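Local coordinates for transcription regulator AmtR (Mycobacterium smegmatis, PDB 5E57), which acts as a TetR-family transcription regulator in nitrogen regulation, probably binding DNA through an N-terminal helix-turn-helix motif, at the interface of chains A and B. Residues are numbered along the deposited sequence; one frame, centred on the assembly and turned at random. Chains: chain A/B, Transcription regulator AmtR.

Contact 1: the interface of chains A and B. Residues chain A 108, 124, 128, 153-154, 157; chain B 161, 164-165.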
# COMPACT_ATOMS: atom_id res chain seq x y z
N LEU A 108 5.08 -7.74 1.46
CA LEU A 108 6.30 -7.02 1.69
C LEU A 108 7.37 -7.76 2.52
O LEU A 108 8.46 -7.25 2.73
CB LEU A 108 5.95 -5.74 2.38
CG LEU A 108 4.94 -4.88 1.58
CD1 LEU A 108 4.76 -3.52 2.30
CD2 LEU A 108 5.35 -4.69 0.11
N ARG A 124 2.00 -12.29 -9.49
CA ARG A 124 1.50 -11.03 -9.08
C ARG A 124 1.96 -9.99 -10.08
O ARG A 124 1.19 -9.09 -10.41
CB ARG A 124 2.02 -10.72 -7.66
CG ARG A 124 1.65 -9.35 -7.20
CD ARG A 124 1.73 -9.13 -5.65
NE ARG A 124 1.64 -7.67 -5.44
CZ ARG A 124 2.69 -6.87 -5.61
NH1 ARG A 124 3.87 -7.39 -5.89
NH2 ARG A 124 2.59 -5.56 -5.47
N ARG A 128 -0.29 -7.32 -12.18
CA ARG A 128 0.09 -5.92 -12.31
C ARG A 128 0.17 -5.49 -13.76
O ARG A 128 -0.29 -4.38 -14.13
CB ARG A 128 1.40 -5.65 -11.57
CG ARG A 128 1.93 -4.24 -11.69
CD ARG A 128 3.29 -4.07 -11.07
NE ARG A 128 3.78 -2.69 -11.14
CZ ARG A 128 5.07 -2.34 -11.01
NH1 ARG A 128 5.99 -3.22 -10.72
NH2 ARG A 128 5.43 -1.09 -11.02
N PHE A 153 -3.73 -0.31 -10.07
CA PHE A 153 -3.18 -1.46 -9.29
C PHE A 153 -2.85 -1.04 -7.88
O PHE A 153 -3.20 -1.72 -6.92
CB PHE A 153 -1.97 -2.05 -9.99
CG PHE A 153 -1.29 -3.15 -9.24
CD1 PHE A 153 -1.84 -4.38 -9.14
CD2 PHE A 153 0.03 -2.97 -8.76
CE1 PHE A 153 -1.15 -5.42 -8.50
CE2 PHE A 153 0.69 -3.99 -8.12
CZ PHE A 153 0.11 -5.22 -7.99
N ARG A 154 -2.17 0.05 -7.74
CA ARG A 154 -1.76 0.52 -6.42
C ARG A 154 -2.97 0.88 -5.54
O ARG A 154 -2.97 0.56 -4.36
CB ARG A 154 -0.84 1.69 -6.55
CG ARG A 154 0.43 1.43 -7.33
CD ARG A 154 1.26 0.36 -6.66
NE ARG A 154 2.36 -0.11 -7.50
CZ ARG A 154 3.09 -1.20 -7.25
NH1 ARG A 154 2.85 -1.96 -6.22
NH2 ARG A 154 4.04 -1.56 -8.08
N GLU A 157 -4.46 -2.41 -4.21
CA GLU A 157 -3.62 -2.94 -3.15
C GLU A 157 -3.68 -2.07 -1.89
O GLU A 157 -3.43 -2.56 -0.79
CB GLU A 157 -2.14 -3.19 -3.65
CG GLU A 157 -2.13 -4.42 -4.62
CD GLU A 157 -0.83 -5.18 -4.64
OE1 GLU A 157 0.19 -4.56 -4.28
OE2 GLU A 157 -0.83 -6.39 -5.07
N ASN B 161 4.95 0.41 -1.87
CA ASN B 161 4.72 -0.83 -2.61
C ASN B 161 5.51 -0.82 -3.90
O ASN B 161 6.05 -1.80 -4.29
CB ASN B 161 3.23 -1.06 -2.86
CG ASN B 161 2.44 -1.10 -1.56
OD1 ASN B 161 1.91 -2.14 -1.16
ND2 ASN B 161 2.41 0.01 -0.86
N SER B 164 8.96 -1.63 -3.32
CA SER B 164 9.18 -3.00 -3.04
C SER B 164 9.21 -3.79 -4.35
O SER B 164 10.00 -4.71 -4.47
CB SER B 164 8.11 -3.54 -2.16
OG SER B 164 8.37 -4.88 -1.80
N ASP B 165 8.40 -3.42 -5.33
CA ASP B 165 8.34 -4.19 -6.60
C ASP B 165 9.47 -3.88 -7.53
O ASP B 165 9.93 -4.77 -8.29
CB ASP B 165 7.03 -3.92 -7.38
CG ASP B 165 5.78 -4.48 -6.68
OD1 ASP B 165 5.94 -5.45 -5.93
OD2 ASP B 165 4.64 -3.98 -6.93
O HOH W 1 1.99 -4.64 -2.23
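Two arginines of chain A converge on the carboxylate of B:Asp165: A:Arg124 leaves its helix with CG anti to the backbone N (chi1 174°) and runs extended to NE, whereas A:Arg154 turns back at chi2 (-61°), which points its guanidinium at the same acid. A:Arg124 meets B:Asp165 end-on, one nitrogen to each oxygen. A:Arg124 NH1 donates to B:Asp165 OD1 at 2.8 Å, on the syn side but out of the carboxylate plane, and NH2 to the syn lone pair of OD2, although the two planes are turned 44° apart. A:Arg154 puts both NH1 and NH2 on B:Asp165 OD2; NH2, at 2.7 Å, takes the anti lone pair, while NH1 arrives from above the carboxylate plane. B:Asp165 OD2 thus accepts from A:Arg124 NH2 and from both terminal nitrogens of A:Arg154, which probably favours the ionised acid. Behind this, A:Glu157 grips A:Arg124 side-on, with NE to OE2 at 2.8 Å and nearly straight, fixing the rotation of the guanidinium. Water 1 lies 2.7 Å from A:Glu157 OE1 and also contacts B:Asn161 OD1, bridging the chains. At the flank, A:Leu108 CD2 packs 3.8 Å from B:Ser164 CB. The site lies where helices 118-142 and 151-165 of chain A face the C-terminal end of helix 151-165 of chain B.

Contact 2: the interface of chains A and B. Residues chain A 158, 161-162, 165-166; chain B 128, 150, 153-154.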
# COMPACT_ATOMS: atom_id res chain seq x y z
N SER A 158 -4.08 -0.81 -2.03
CA SER A 158 -4.21 0.03 -0.85
C SER A 158 -5.23 -0.48 0.14
O SER A 158 -5.21 -0.14 1.33
CB SER A 158 -4.47 1.48 -1.20
OG SER A 158 -5.81 1.71 -1.43
N ASN A 161 -3.53 -1.84 3.21
CA ASN A 161 -3.19 -0.80 4.18
C ASN A 161 -4.42 -0.32 4.97
O ASN A 161 -4.32 -0.06 6.15
CB ASN A 161 -2.54 0.37 3.48
CG ASN A 161 -1.32 -0.04 2.66
OD1 ASN A 161 -0.18 0.22 3.05
ND2 ASN A 161 -1.55 -0.70 1.52
N SER A 162 -5.59 -0.18 4.33
CA SER A 162 -6.84 0.22 5.03
C SER A 162 -7.23 -0.79 6.10
O SER A 162 -7.58 -0.41 7.21
CB SER A 162 -8.02 0.40 4.07
OG SER A 162 -7.76 1.41 3.11
N ASP A 165 -5.01 -0.41 9.13
CA ASP A 165 -5.31 0.79 9.92
C ASP A 165 -6.67 0.67 10.64
O ASP A 165 -6.81 1.14 11.77
CB ASP A 165 -5.32 2.01 9.02
CG ASP A 165 -3.95 2.39 8.50
OD1 ASP A 165 -3.00 1.95 9.11
OD2 ASP A 165 -3.78 3.21 7.56
N ASP A 166 -7.66 0.06 9.99
CA ASP A 166 -9.04 0.08 10.44
C ASP A 166 -9.67 -1.25 10.84
O ASP A 166 -9.51 -2.29 10.21
CB ASP A 166 -9.87 0.65 9.34
CG ASP A 166 -9.59 2.06 9.14
OD1 ASP A 166 -9.03 2.63 10.08
OD2 ASP A 166 -9.82 2.59 8.05
N ARG B 128 -2.62 10.88 8.63
CA ARG B 128 -3.76 10.41 7.81
C ARG B 128 -4.96 11.34 7.96
O ARG B 128 -5.63 11.72 7.00
CB ARG B 128 -4.16 9.02 8.23
CG ARG B 128 -5.25 8.42 7.40
CD ARG B 128 -5.71 7.11 8.01
NE ARG B 128 -6.85 6.58 7.28
CZ ARG B 128 -7.63 5.62 7.72
NH1 ARG B 128 -7.38 5.03 8.85
NH2 ARG B 128 -8.64 5.20 6.99
N ASP B 150 -9.94 9.68 1.86
CA ASP B 150 -8.76 8.85 2.29
C ASP B 150 -7.77 8.55 1.18
O ASP B 150 -6.66 8.16 1.46
CB ASP B 150 -9.20 7.53 2.93
CG ASP B 150 -8.19 6.97 3.92
OD1 ASP B 150 -7.57 7.75 4.66
OD2 ASP B 150 -8.00 5.75 4.00
N PHE B 153 -3.90 9.96 0.70
CA PHE B 153 -3.00 9.36 1.65
C PHE B 153 -2.57 7.98 1.16
O PHE B 153 -1.40 7.64 1.26
CB PHE B 153 -3.68 9.19 3.00
CG PHE B 153 -2.85 8.48 4.04
CD1 PHE B 153 -1.76 9.10 4.60
CD2 PHE B 153 -3.26 7.28 4.57
CE1 PHE B 153 -1.04 8.49 5.65
CE2 PHE B 153 -2.54 6.63 5.57
CZ PHE B 153 -1.44 7.24 6.12
N ARG B 154 -3.54 7.19 0.72
CA ARG B 154 -3.21 5.83 0.21
C ARG B 154 -2.33 5.88 -1.04
O ARG B 154 -1.51 5.03 -1.21
CB ARG B 154 -4.47 5.10 -0.09
CG ARG B 154 -5.40 4.99 1.09
CD ARG B 154 -4.68 4.33 2.26
NE ARG B 154 -5.55 4.25 3.43
CZ ARG B 154 -5.17 3.76 4.59
NH1 ARG B 154 -3.94 3.31 4.73
NH2 ARG B 154 -6.02 3.73 5.62
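B:Arg154, lying across helix 151-165 of chain A, gives up 83 Å² to the partner in this polar part of the TetR-family dimer interface; B:Arg128 (45 Å²) and A:Asp165 (31 Å²) follow. The B:Arg154 chain passes A:Ser158 with its aliphatic part, CB to CB at 3.8 Å, and bends at chi2 (-57°), which carries the guanidinium along the partner helix towards A:Asp165. There B:Arg154 NH1 donates to A:Asp165 OD2 at 2.8 Å from above the carboxylate plane, and NH2 adds a weak bond to the same oxygen. The guanidinium is sandwiched: A:Ser162 OG sits 3.4 Å above one face, towards the rim, and B:Phe153 CD2 lies against the opposite face. B:Asp150 holds it from its own chain, accepting from B:Arg154 NE at 2.9 Å through OD2.

The same acid positions B:Arg128, whose NE donates to B:Asp150 OD1 at 3.0 Å almost straight (176° at H), while its NH2 and B:Arg154 NE approach B:Asp150 OD2 from opposite faces. Being extended, B:Arg128 reaches A:Asp166 end-on: NH1 donates to OD1 within the guanidinium plane, and NH2 to the syn lone pair of OD2 at 3.1 Å. B:Arg154 NH2 lies over the centre of the B:Arg128 guanidinium, a closeness of two probably cationic groups that the surrounding carboxylates of B:Asp150, A:Asp165 and A:Asp166 would help to offset.

Contact 3: the interface of chains A and B. Residues chain A 155, 180, 183-184; chain B 151, 155, 180, 183-184.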
# COMPACT_ATOMS: atom_id res chain seq x y z
N LEU A 155 -4.01 1.47 -6.12
CA LEU A 155 -5.27 1.75 -5.41
C LEU A 155 -5.96 0.52 -4.94
O LEU A 155 -6.42 0.45 -3.79
CB LEU A 155 -6.24 2.59 -6.25
CG LEU A 155 -5.81 4.04 -6.30
CD1 LEU A 155 -6.41 4.76 -7.49
CD2 LEU A 155 -6.19 4.71 -5.01
N GLY A 180 -11.93 5.97 -7.94
CA GLY A 180 -10.61 6.56 -7.93
C GLY A 180 -9.70 6.03 -9.00
O GLY A 180 -8.95 6.80 -9.61
N ARG A 183 -10.77 7.73 -12.09
CA ARG A 183 -10.37 9.14 -12.16
C ARG A 183 -8.93 9.43 -12.36
O ARG A 183 -8.58 10.44 -13.03
CB ARG A 183 -10.85 9.94 -10.96
CG ARG A 183 -12.32 9.99 -10.93
CD ARG A 183 -12.73 10.84 -9.77
NE ARG A 183 -14.16 10.72 -9.62
CZ ARG A 183 -15.00 11.56 -10.13
NH1 ARG A 183 -14.55 12.66 -10.79
NH2 ARG A 183 -16.31 11.33 -9.96
N VAL A 184 -8.05 8.59 -11.84
CA VAL A 184 -6.62 8.90 -11.95
C VAL A 184 -6.19 8.71 -13.36
O VAL A 184 -5.10 9.21 -13.75
CB VAL A 184 -5.65 8.06 -11.07
CG1 VAL A 184 -5.87 8.38 -9.65
CG2 VAL A 184 -5.82 6.56 -11.29
N LEU B 151 -8.11 8.78 -0.09
CA LEU B 151 -7.34 8.16 -1.14
C LEU B 151 -6.00 8.85 -1.41
O LEU B 151 -5.04 8.20 -1.82
CB LEU B 151 -8.17 8.03 -2.42
CG LEU B 151 -9.41 7.16 -2.37
CD1 LEU B 151 -9.97 7.04 -3.81
CD2 LEU B 151 -9.12 5.79 -1.81
N LEU B 155 -2.48 6.90 -1.88
CA LEU B 155 -1.64 7.07 -3.08
C LEU B 155 -0.21 7.38 -2.73
O LEU B 155 0.73 6.84 -3.32
CB LEU B 155 -2.22 8.13 -4.06
CG LEU B 155 -3.41 7.58 -4.87
CD1 LEU B 155 -4.37 8.65 -5.37
CD2 LEU B 155 -2.95 6.73 -6.06
N GLY B 180 -2.36 12.24 -9.37
CA GLY B 180 -3.42 11.26 -9.15
C GLY B 180 -4.19 11.60 -7.90
O GLY B 180 -5.40 11.39 -7.82
N ARG B 183 -6.64 14.17 -8.90
CA ARG B 183 -7.74 13.68 -9.79
C ARG B 183 -8.76 12.92 -9.02
O ARG B 183 -9.94 13.03 -9.36
CB ARG B 183 -7.27 12.88 -11.00
CG ARG B 183 -6.60 13.71 -12.08
CD ARG B 183 -6.21 12.94 -13.35
NE ARG B 183 -5.77 13.92 -14.34
CZ ARG B 183 -4.49 14.29 -14.56
NH1 ARG B 183 -3.45 13.70 -13.96
NH2 ARG B 183 -4.26 15.28 -15.42
N VAL B 184 -8.37 12.16 -7.98
CA VAL B 184 -9.37 11.30 -7.29
C VAL B 184 -10.38 12.07 -6.57
O VAL B 184 -11.47 11.56 -6.23
CB VAL B 184 -8.77 10.29 -6.27
CG1 VAL B 184 -8.17 9.11 -7.00
CG2 VAL B 184 -7.73 10.96 -5.39
O HOH W 2 -3.64 11.03 -12.38
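A:Leu155 and A:Val184, burying 39 and 38 Å², meet their own counterparts in chain B, with B:Val184 burying 34 Å². The valines lie side by side and point the same way, CG1 to CG1 at 3.6 Å. Each CG1 is also directed over the partner's Gly180: B:Val184 CG1 is 3.7 Å from A:Gly180 CA, and A:Val184 CG1 is 3.8 Å from B:Gly180 CA. In both chains CG1 stands anti to the carbonyl carbon (chi1 -68° in A:Val184), the orientation that turns this branch towards the other subunit. Gly180 has no side chain, so the methyl can approach the helix backbone directly.

The leucines cross at an oblique angle, with A:Leu155 CG 3.9 Å from B:Leu155 CD2; the CD2 branches of both residues form the crossing point.

Around the valines the two Arg183 residues lay their aliphatic stems over the partner backbone, B:Arg183 CB passing 3.4 Å from A:Arg183 O. The extended stem carries the B:Arg183 guanidinium to water 2, which lies in its plane 3.1 Å from NH1 and 2.7 Å from A:Val184 O, thereby linking the chains. Built round like residues that meet near the two-fold axis, this patch, with valine and leucine at its core, helps join the C-terminal parts of helices 173-183 and supports assembly of the dimer.

Helix 151-165 runs through all three contacts, supplying A:Arg154 and B:Asp165 to contact 1, B:Arg154 and A:Asp165 to contact 2, and both Leu155 residues to contact 3. Contacts 1 and 2 have C-alpha centres about 15 Å apart and are in part two-fold counterparts, since the Arg154-Asp165 pair recurs with the chains exchanged. The C-alpha centre of contact 3, which adds helix 173-183, lies about 16 Å from that of contact 1 and about 13 Å from that of contact 2. Charged clusters thus accompany an apolar core nearer the axis, a combination that probably fixes how the subunits, and with them their DNA-binding domains, are set.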